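PDB 2Z4S: chromosomal replication initiator protein DnaA from Thermotoga maritima, which probably initiates chromosomal replication by binding the replication origin oriC in its ATP-bound form, as a AAA+ ATPase. Local coordinates for residues A[267-272]-A[290-295]; A[277-282]-A[305-310]. One frame throughout, in Å; residues are numbered along the deposited sequence.

Helix 265-279 takes part in both contacts. In contact 1 its first half meets helix 287-294, and in contact 2 its C-terminal end and the turn beyond it meet helix 299-315, which follows helix 287-294 in the chain. The two contact centres lie about 13 Å apart, and the contacts touch where Val291 CG1 packs on Ala305 CB at 4.0 Å. Contact 1 is partly buried, with three of its seven touching residues in the interior: alanines meet between the helices and a salt bridge closes the outer side. Contact 2 is a surface contact with no hydrogen bond between its segments. Branched side chains rest on backbone and on a glutamate whose charge is paired elsewhere.

Contact 1 (A[267-272]-A[290-295]); sequences TRKSIA and FVAENV. With ADP (adenosine-5'-diphosphate), chain C.
Lys269 and Ala292 mark the point of closest backbone approach, with their CA atoms 4.9 Å apart, and Ala292 loses the most surface here. Its methyl points at helix 265-279 and meets Ala272 CB at 4.2 Å and Lys269 CB at 3.9 Å. From there Lys269 runs out fully extended beyond CG, crossing Glu293 obliquely. Its tip forms a salt bridge, NZ to Glu293 OE2, at 2.7 Å, and NZ approaches from above the carboxylate plane, 39° out of it. Arg268, bent at chi3 (-35°), lies over the C-terminal end of helix 287-294: its NH1 comes 3.0 Å from Ala292 O, and its CD 3.8 Å from Val295 O. Just before the segment, Glu265 forms a second salt bridge to Lys269 NZ, so one ammonium probably offsets the repulsion between two neighbouring carboxylates. The segment axes come within 8.6 Å, with 132° between their N-to-C directions, and the alanine methyls lie between them. One residue along from the interface, Ile271 turns to the adenine of ADP, its CG2 3.6 Å from ADP N3. Such a helix pair, with nucleotide against one of its members, is characteristic of the small helical lid of a AAA+ module.

Contact 2 (A[277-282]-A[305-310]); sequences EIEHGE and AIIKLL
Leu310, Glu279 and Ile307 supply most of the buried surface. Leu310 points at the turn that follows helix 265-279 and touches it with both methyls. CD1 lies 3.6 Å from Gly281 CA and 3.8 Å from Glu279 CB, while CD2 reaches Glu282 O at 3.8 Å. Gly281 has no side chain to come between, so the leucine sits against main chain. The turn is a Schellman motif: His280 leaves the helix with a positive phi of 55°, which carries the backbone round and past Leu310. The chain beyond the turn is held by Lys313, whose NZ hydrogen-bonds to Glu282 O.

Glu279 has CG anti to its carbonyl carbon and bends at chi2 (-66°), bringing its chain across Ile307 at about a right angle. The CD1 methyl of Ile307 lies alongside the bent glutamate chain, 4.2 Å from Glu279 CB. The carboxylate itself finds its partner on the same helix as Ile307, in a salt bridge from OE2 to Arg303. An alanine in place of Glu279 has neither the carboxylate for Arg303 nor the CG and CD that lie against Ile307, and would probably weaken the hold of the helix end on helix 299-315. The chemistry therefore divides: between the segments, methyls pack by van der Waals contact on main chain and a glutamate chain, without hydrogen bonds, and directional hold comes from Arg303 and Lys313 of helix 299-315.

Contact 1 (A[267-272]-A[290-295])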
ATOM      1  N   THR A 267      19.321  -3.904  -1.490  1.00 61.83           N
ATOM      2  CA  THR A 267      18.048  -3.921  -0.780  1.00 59.93           C
ATOM      3  C   THR A 267      17.032  -4.839  -1.446  1.00 60.42           C
ATOM      4  O   THR A 267      16.284  -5.558  -0.774  1.00 59.44           O
ATOM      5  CB  THR A 267      17.469  -2.517  -0.675  1.00 45.52           C
ATOM      6  OG1 THR A 267      18.518  -1.614  -0.327  1.00 43.55           O
ATOM      7  CG2 THR A 267      16.417  -2.464   0.415  1.00 44.20           C
ATOM      8  N   ARG A 268      17.010  -4.825  -2.770  1.00 60.58           N
ATOM      9  CA  ARG A 268      16.078  -5.674  -3.485  1.00 61.76           C
ATOM     10  C   ARG A 268      16.274  -7.121  -3.046  1.00 62.41           C
ATOM     11  O   ARG A 268      15.323  -7.779  -2.618  1.00 61.87           O
ATOM     12  CB  ARG A 268      16.310  -5.552  -4.979  1.00 59.36           C
ATOM     13  CG  ARG A 268      15.061  -5.653  -5.820  1.00 58.84           C
ATOM     14  CD  ARG A 268      15.457  -5.434  -7.248  1.00 58.56           C
ATOM     15  NE  ARG A 268      16.536  -4.456  -7.281  1.00 60.23           N
ATOM     16  CZ  ARG A 268      17.344  -4.269  -8.314  1.00 61.92           C
ATOM     17  NH1 ARG A 268      17.198  -4.996  -9.408  1.00 64.09           N
ATOM     18  NH2 ARG A 268      18.302  -3.360  -8.246  1.00 64.15           N
ATOM     19  N   LYS A 269      17.516  -7.598  -3.139  1.00 57.73           N
ATOM     20  CA  LYS A 269      17.848  -8.971  -2.763  1.00 58.14           C
ATOM     21  C   LYS A 269      17.316  -9.361  -1.402  1.00 57.11           C
ATOM     22  O   LYS A 269      16.768 -10.449  -1.237  1.00 56.29           O
ATOM     23  CB  LYS A 269      19.361  -9.192  -2.819  1.00 73.57           C
ATOM     24  CG  LYS A 269      19.896  -9.119  -4.242  1.00 76.59           C
ATOM     25  CD  LYS A 269      21.356  -9.536  -4.371  1.00 77.39           C
ATOM     26  CE  LYS A 269      21.853  -9.267  -5.798  1.00 77.70           C
ATOM     27  NZ  LYS A 269      23.296  -9.590  -6.024  1.00 77.24           N
ATOM     28  N   SER A 270      17.468  -8.473  -0.428  1.00 54.61           N
ATOM     29  CA  SER A 270      16.970  -8.753   0.911  1.00 54.56           C
ATOM     30  C   SER A 270      15.449  -8.837   0.859  1.00 54.69           C
ATOM     31  O   SER A 270      14.837  -9.648   1.544  1.00 54.44           O
ATOM     32  CB  SER A 270      17.393  -7.654   1.882  1.00 54.23           C
ATOM     33  OG  SER A 270      18.787  -7.444   1.832  1.00 53.68           O
ATOM     34  N   ILE A 271      14.835  -7.990   0.043  1.00 67.91           N
ATOM     35  CA  ILE A 271      13.389  -8.020  -0.077  1.00 69.13           C
ATOM     36  C   ILE A 271      13.017  -9.360  -0.696  1.00 69.82           C
ATOM     37  O   ILE A 271      12.078 -10.027  -0.253  1.00 70.02           O
ATOM     38  CB  ILE A 271      12.878  -6.867  -0.968  1.00 68.17           C
ATOM     39  CG1 ILE A 271      13.069  -5.532  -0.244  1.00 67.93           C
ATOM     40  CG2 ILE A 271      11.408  -7.081  -1.322  1.00 68.09           C
ATOM     41  CD1 ILE A 271      12.668  -4.337  -1.066  1.00 66.92           C
ATOM     42  N   ALA A 272      13.777  -9.751  -1.716  1.00 61.52           N
ATOM     43  CA  ALA A 272      13.557 -11.013  -2.398  1.00 61.19           C
ATOM     44  C   ALA A 272      13.569 -12.146  -1.380  1.00 62.36           C
ATOM     45  O   ALA A 272      12.677 -12.999  -1.374  1.00 62.66           O
ATOM     46  CB  ALA A 272      14.639 -11.230  -3.427  1.00 34.77           C
ATOM     47  N   PHE A 290      19.922 -13.939  -9.261  1.00 73.30           N
ATOM     48  CA  PHE A 290      19.640 -13.544 -10.635  1.00 71.69           C
ATOM     49  C   PHE A 290      18.310 -12.802 -10.705  1.00 72.14           C
ATOM     50  O   PHE A 290      18.193 -11.786 -11.390  1.00 73.13           O
ATOM     51  CB  PHE A 290      19.578 -14.757 -11.557  1.00 55.47           C
ATOM     52  CG  PHE A 290      19.194 -14.415 -12.966  1.00 52.23           C
ATOM     53  CD1 PHE A 290      20.156 -13.991 -13.881  1.00 51.56           C
ATOM     54  CD2 PHE A 290      17.859 -14.478 -13.369  1.00 50.07           C
ATOM     55  CE1 PHE A 290      19.800 -13.631 -15.184  1.00 51.48           C
ATOM     56  CE2 PHE A 290      17.483 -14.120 -14.664  1.00 50.27           C
ATOM     57  CZ  PHE A 290      18.458 -13.694 -15.579  1.00 51.75           C
ATOM     58  N   VAL A 291      17.304 -13.320 -10.006  1.00 67.18           N
ATOM     59  CA  VAL A 291      15.990 -12.692  -9.986  1.00 66.69           C
ATOM     60  C   VAL A 291      16.087 -11.300  -9.367  1.00 67.61           C
ATOM     61  O   VAL A 291      15.647 -10.310  -9.957  1.00 67.40           O
ATOM     62  CB  VAL A 291      14.997 -13.532  -9.171  1.00 51.48           C
ATOM     63  CG1 VAL A 291      13.643 -12.861  -9.140  1.00 50.23           C
ATOM     64  CG2 VAL A 291      14.883 -14.905  -9.780  1.00 52.22           C
ATOM     65  N   ALA A 292      16.681 -11.233  -8.180  1.00 70.25           N
ATOM     66  CA  ALA A 292      16.842  -9.979  -7.460  1.00 70.05           C
ATOM     67  C   ALA A 292      17.556  -8.920  -8.272  1.00 70.35           C
ATOM     68  O   ALA A 292      17.304  -7.740  -8.098  1.00 72.08           O
ATOM     69  CB  ALA A 292      17.597 -10.214  -6.172  1.00 55.69           C
ATOM     70  N   GLU A 293      18.445  -9.331  -9.161  1.00 64.39           N
ATOM     71  CA  GLU A 293      19.187  -8.374  -9.958  1.00 65.13           C
ATOM     72  C   GLU A 293      18.583  -7.949 -11.279  1.00 65.22           C
ATOM     73  O   GLU A 293      18.967  -6.918 -11.820  1.00 67.09           O
ATOM     74  CB  GLU A 293      20.573  -8.910 -10.254  1.00 84.74           C
ATOM     75  CG  GLU A 293      21.496  -8.920  -9.083  1.00 89.17           C
ATOM     76  CD  GLU A 293      22.879  -9.425  -9.465  1.00 92.23           C
ATOM     77  OE1 GLU A 293      23.379  -9.012 -10.546  1.00 92.88           O
ATOM     78  OE2 GLU A 293      23.461 -10.221  -8.685  1.00 92.37           O
ATOM     79  N   ASN A 294      17.639  -8.707 -11.813  1.00 71.07           N
ATOM     80  CA  ASN A 294      17.114  -8.338 -13.119  1.00 70.42           C
ATOM     81  C   ASN A 294      15.624  -8.060 -13.219  1.00 69.78           C
ATOM     82  O   ASN A 294      15.126  -7.689 -14.275  1.00 71.11           O
ATOM     83  CB  ASN A 294      17.558  -9.398 -14.123  1.00 65.92           C
ATOM     84  CG  ASN A 294      19.054  -9.637 -14.065  1.00 64.79           C
ATOM     85  OD1 ASN A 294      19.842  -8.762 -14.405  1.00 64.30           O
ATOM     86  ND2 ASN A 294      19.451 -10.816 -13.607  1.00 64.42           N
ATOM     87  N   VAL A 295      14.909  -8.257 -12.123  1.00 66.64           N
ATOM     88  CA  VAL A 295      13.488  -7.953 -12.073  1.00 65.82           C
ATOM     89  C   VAL A 295      13.509  -6.712 -11.175  1.00 66.98           C
ATOM     90  O   VAL A 295      13.207  -6.765  -9.979  1.00 66.29           O
ATOM     91  CB  VAL A 295      12.707  -9.108 -11.434  1.00 52.91           C
ATOM     92  CG1 VAL A 295      11.245  -8.752 -11.285  1.00 51.03           C
ATOM     93  CG2 VAL A 295      12.853 -10.336 -12.301  1.00 52.21           C
TER
HETATM   94  PB  ADP C 501       2.231  -0.620  -4.451  1.00 57.25           P
HETATM   95  O1B ADP C 501       2.631   0.209  -3.308  1.00 54.06           O
HETATM   96  O2B ADP C 501       2.571   0.156  -5.794  1.00 58.45           O
HETATM   97  O3B ADP C 501       0.654  -0.952  -4.379  1.00 56.78           O
HETATM   98  PA  ADP C 501       2.820  -2.876  -3.172  1.00 62.09           P
HETATM   99  O1A ADP C 501       3.178  -2.152  -1.938  1.00 59.42           O
HETATM  100  O2A ADP C 501       1.280  -3.305  -3.073  1.00 64.19           O
HETATM  101  O3A ADP C 501       3.062  -1.976  -4.496  1.00 60.64           O
HETATM  102  O5' ADP C 501       3.719  -4.174  -3.393  1.00 65.18           O
HETATM  103  C5' ADP C 501       3.522  -4.937  -2.245  1.00 70.95           C
HETATM  104  C4' ADP C 501       4.281  -6.234  -2.307  1.00 71.86           C
HETATM  105  O4' ADP C 501       5.683  -5.998  -2.495  1.00 69.85           O
HETATM  106  C3' ADP C 501       4.016  -6.929  -0.985  1.00 73.91           C
HETATM  107  O3' ADP C 501       3.371  -8.192  -1.171  1.00 76.98           O
HETATM  108  C2' ADP C 501       5.368  -7.043  -0.302  1.00 75.05           C
HETATM  109  O2' ADP C 501       5.665  -8.420   0.013  1.00 80.21           O
HETATM  110  C1' ADP C 501       6.379  -6.437  -1.308  1.00 73.47           C
HETATM  111  N9  ADP C 501       7.156  -5.327  -0.733  1.00 71.98           N
HETATM  112  C8  ADP C 501       7.052  -4.000  -1.034  1.00 72.90           C
HETATM  113  N7  ADP C 501       7.911  -3.309  -0.345  1.00 71.56           N
HETATM  114  C5  ADP C 501       8.615  -4.148   0.437  1.00 71.75           C
HETATM  115  C6  ADP C 501       9.664  -3.998   1.378  1.00 72.52           C
HETATM  116  N6  ADP C 501      10.188  -2.750   1.648  1.00 73.33           N
HETATM  117  N1  ADP C 501      10.143  -5.097   1.998  1.00 72.37           N
HETATM  118  C2  ADP C 501       9.650  -6.310   1.746  1.00 72.73           C
HETATM  119  N3  ADP C 501       8.669  -6.489   0.866  1.00 71.04           N
HETATM  120  C4  ADP C 501       8.132  -5.452   0.203  1.00 71.31           C

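Contact 2 (A[277-282]-A[305-310])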
ATOM      1  N   GLU A 277      10.496 -16.291   2.447  1.00 71.65           N
ATOM      2  CA  GLU A 277       9.963 -16.741   3.725  1.00 72.31           C
ATOM      3  C   GLU A 277       8.449 -16.691   3.697  1.00 72.36           C
ATOM      4  O   GLU A 277       7.780 -17.699   3.884  1.00 72.72           O
ATOM      5  CB  GLU A 277      10.425 -15.839   4.859  1.00 75.08           C
ATOM      6  CG  GLU A 277      11.903 -15.767   5.093  1.00 77.13           C
ATOM      7  CD  GLU A 277      12.235 -14.646   6.055  1.00 80.40           C
ATOM      8  OE1 GLU A 277      11.557 -14.554   7.114  1.00 79.56           O
ATOM      9  OE2 GLU A 277      13.163 -13.856   5.745  1.00 81.60           O
ATOM     10  N   ILE A 278       7.912 -15.499   3.468  1.00 75.59           N
ATOM     11  CA  ILE A 278       6.475 -15.320   3.440  1.00 76.36           C
ATOM     12  C   ILE A 278       5.814 -16.437   2.636  1.00 77.67           C
ATOM     13  O   ILE A 278       4.819 -17.006   3.082  1.00 79.57           O
ATOM     14  CB  ILE A 278       6.081 -13.949   2.834  1.00 61.29           C
ATOM     15  CG1 ILE A 278       6.980 -12.837   3.388  1.00 60.21           C
ATOM     16  CG2 ILE A 278       4.637 -13.626   3.181  1.00 60.24           C
ATOM     17  CD1 ILE A 278       6.838 -12.586   4.857  1.00 58.79           C
ATOM     18  N   GLU A 279       6.367 -16.764   1.469  1.00 65.44           N
ATOM     19  CA  GLU A 279       5.804 -17.825   0.620  1.00 65.77           C
ATOM     20  C   GLU A 279       6.325 -19.211   0.989  1.00 65.14           C
ATOM     21  O   GLU A 279       5.990 -20.214   0.352  1.00 63.78           O
ATOM     22  CB  GLU A 279       6.110 -17.537  -0.848  1.00 78.57           C
ATOM     23  CG  GLU A 279       5.564 -16.211  -1.307  1.00 82.18           C
ATOM     24  CD  GLU A 279       4.052 -16.177  -1.307  1.00 85.32           C
ATOM     25  OE1 GLU A 279       3.431 -16.872  -0.470  1.00 86.74           O
ATOM     26  OE2 GLU A 279       3.481 -15.441  -2.140  1.00 86.90           O
ATOM     27  N   HIS A 280       7.157 -19.247   2.023  1.00 69.61           N
ATOM     28  CA  HIS A 280       7.735 -20.482   2.512  1.00 69.71           C
ATOM     29  C   HIS A 280       8.482 -21.266   1.448  1.00 71.01           C
ATOM     30  O   HIS A 280       8.733 -22.455   1.612  1.00 71.72           O
ATOM     31  CB  HIS A 280       6.645 -21.351   3.114  1.00 60.84           C
ATOM     32  CG  HIS A 280       5.895 -20.685   4.218  1.00 59.41           C
ATOM     33  ND1 HIS A 280       6.517 -20.209   5.351  1.00 59.27           N
ATOM     34  CD2 HIS A 280       4.575 -20.438   4.378  1.00 58.44           C
ATOM     35  CE1 HIS A 280       5.610 -19.701   6.164  1.00 59.37           C
ATOM     36  NE2 HIS A 280       4.423 -19.828   5.598  1.00 58.40           N
ATOM     37  N   GLY A 281       8.834 -20.603   0.357  1.00 64.32           N
ATOM     38  CA  GLY A 281       9.555 -21.284  -0.695  1.00 65.42           C
ATOM     39  C   GLY A 281      11.031 -21.353  -0.370  1.00 67.12           C
ATOM     40  O   GLY A 281      11.440 -21.119   0.771  1.00 65.93           O
ATOM     41  N   GLU A 282      11.825 -21.676  -1.389  1.00 88.33           N
ATOM     42  CA  GLU A 282      13.280 -21.786  -1.285  1.00 89.52           C
ATOM     43  C   GLU A 282      13.844 -21.681  -2.696  1.00 88.65           C
ATOM     44  O   GLU A 282      13.176 -22.036  -3.667  1.00 88.18           O
ATOM     45  CB  GLU A 282      13.669 -23.139  -0.678  1.00112.89           C
ATOM     46  CG  GLU A 282      15.122 -23.556  -0.936  1.00117.27           C
ATOM     47  CD  GLU A 282      15.243 -24.999  -1.436  1.00119.08           C
ATOM     48  OE1 GLU A 282      14.805 -25.920  -0.702  1.00119.39           O
ATOM     49  OE2 GLU A 282      15.774 -25.205  -2.559  1.00118.02           O
ATOM     50  N   ALA A 305       7.758 -13.126  -9.992  1.00 62.43           N
ATOM     51  CA  ALA A 305       8.720 -14.099 -10.470  1.00 62.26           C
ATOM     52  C   ALA A 305       8.938 -15.151  -9.381  1.00 62.71           C
ATOM     53  O   ALA A 305       8.818 -16.352  -9.632  1.00 61.83           O
ATOM     54  CB  ALA A 305      10.023 -13.400 -10.802  1.00 68.05           C
ATOM     55  N   ILE A 306       9.247 -14.684  -8.171  1.00 71.61           N
ATOM     56  CA  ILE A 306       9.480 -15.560  -7.026  1.00 71.35           C
ATOM     57  C   ILE A 306       8.313 -16.508  -6.807  1.00 72.34           C
ATOM     58  O   ILE A 306       8.492 -17.610  -6.298  1.00 73.16           O
ATOM     59  CB  ILE A 306       9.692 -14.753  -5.740  1.00 67.06           C
ATOM     60  CG1 ILE A 306      10.829 -13.757  -5.947  1.00 67.10           C
ATOM     61  CG2 ILE A 306       9.986 -15.681  -4.578  1.00 66.13           C
ATOM     62  CD1 ILE A 306      12.054 -14.364  -6.568  1.00 68.42           C
ATOM     63  N   ILE A 307       7.109 -16.080  -7.170  1.00 76.59           N
ATOM     64  CA  ILE A 307       5.952 -16.947  -7.020  1.00 76.51           C
ATOM     65  C   ILE A 307       5.961 -17.891  -8.203  1.00 77.12           C
ATOM     66  O   ILE A 307       5.814 -19.100  -8.046  1.00 77.93           O
ATOM     67  CB  ILE A 307       4.634 -16.165  -7.036  1.00 59.48           C
ATOM     68  CG1 ILE A 307       4.541 -15.278  -5.795  1.00 58.74           C
ATOM     69  CG2 ILE A 307       3.467 -17.130  -7.084  1.00 59.20           C
ATOM     70  CD1 ILE A 307       4.750 -16.023  -4.506  1.00 56.77           C
ATOM     71  N   LYS A 308       6.151 -17.317  -9.387  1.00 66.25           N
ATOM     72  CA  LYS A 308       6.197 -18.073 -10.635  1.00 66.70           C
ATOM     73  C   LYS A 308       7.055 -19.318 -10.461  1.00 67.12           C
ATOM     74  O   LYS A 308       6.560 -20.440 -10.567  1.00 66.77           O
ATOM     75  CB  LYS A 308       6.773 -17.195 -11.752  1.00 65.06           C
ATOM     76  CG  LYS A 308       6.890 -17.868 -13.108  1.00 62.86           C
ATOM     77  CD  LYS A 308       5.661 -17.658 -13.967  1.00 60.68           C
ATOM     78  CE  LYS A 308       5.860 -18.331 -15.312  1.00 59.77           C
ATOM     79  NZ  LYS A 308       7.216 -18.054 -15.853  1.00 57.13           N
ATOM     80  N   LEU A 309       8.342 -19.123 -10.190  1.00 71.68           N
ATOM     81  CA  LEU A 309       9.228 -20.256  -9.996  1.00 72.72           C
ATOM     82  C   LEU A 309       8.639 -21.217  -8.977  1.00 73.67           C
ATOM     83  O   LEU A 309       8.402 -22.379  -9.290  1.00 73.98           O
ATOM     84  CB  LEU A 309      10.610 -19.790  -9.542  1.00 72.29           C
ATOM     85  CG  LEU A 309      11.589 -19.553 -10.693  1.00 72.50           C
ATOM     86  CD1 LEU A 309      10.933 -18.727 -11.785  1.00 71.63           C
ATOM     87  CD2 LEU A 309      12.833 -18.867 -10.160  1.00 72.91           C
ATOM     88  N   LEU A 310       8.383 -20.736  -7.766  1.00 77.84           N
ATOM     89  CA  LEU A 310       7.825 -21.605  -6.737  1.00 79.16           C
ATOM     90  C   LEU A 310       6.695 -22.495  -7.285  1.00 80.69           C
ATOM     91  O   LEU A 310       6.620 -23.683  -6.969  1.00 80.44           O
ATOM     92  CB  LEU A 310       7.343 -20.771  -5.543  1.00 58.77           C
ATOM     93  CG  LEU A 310       8.464 -20.029  -4.806  1.00 57.72           C
ATOM     94  CD1 LEU A 310       7.984 -19.578  -3.443  1.00 56.91           C
ATOM     95  CD2 LEU A 310       9.663 -20.938  -4.639  1.00 57.89           C
TER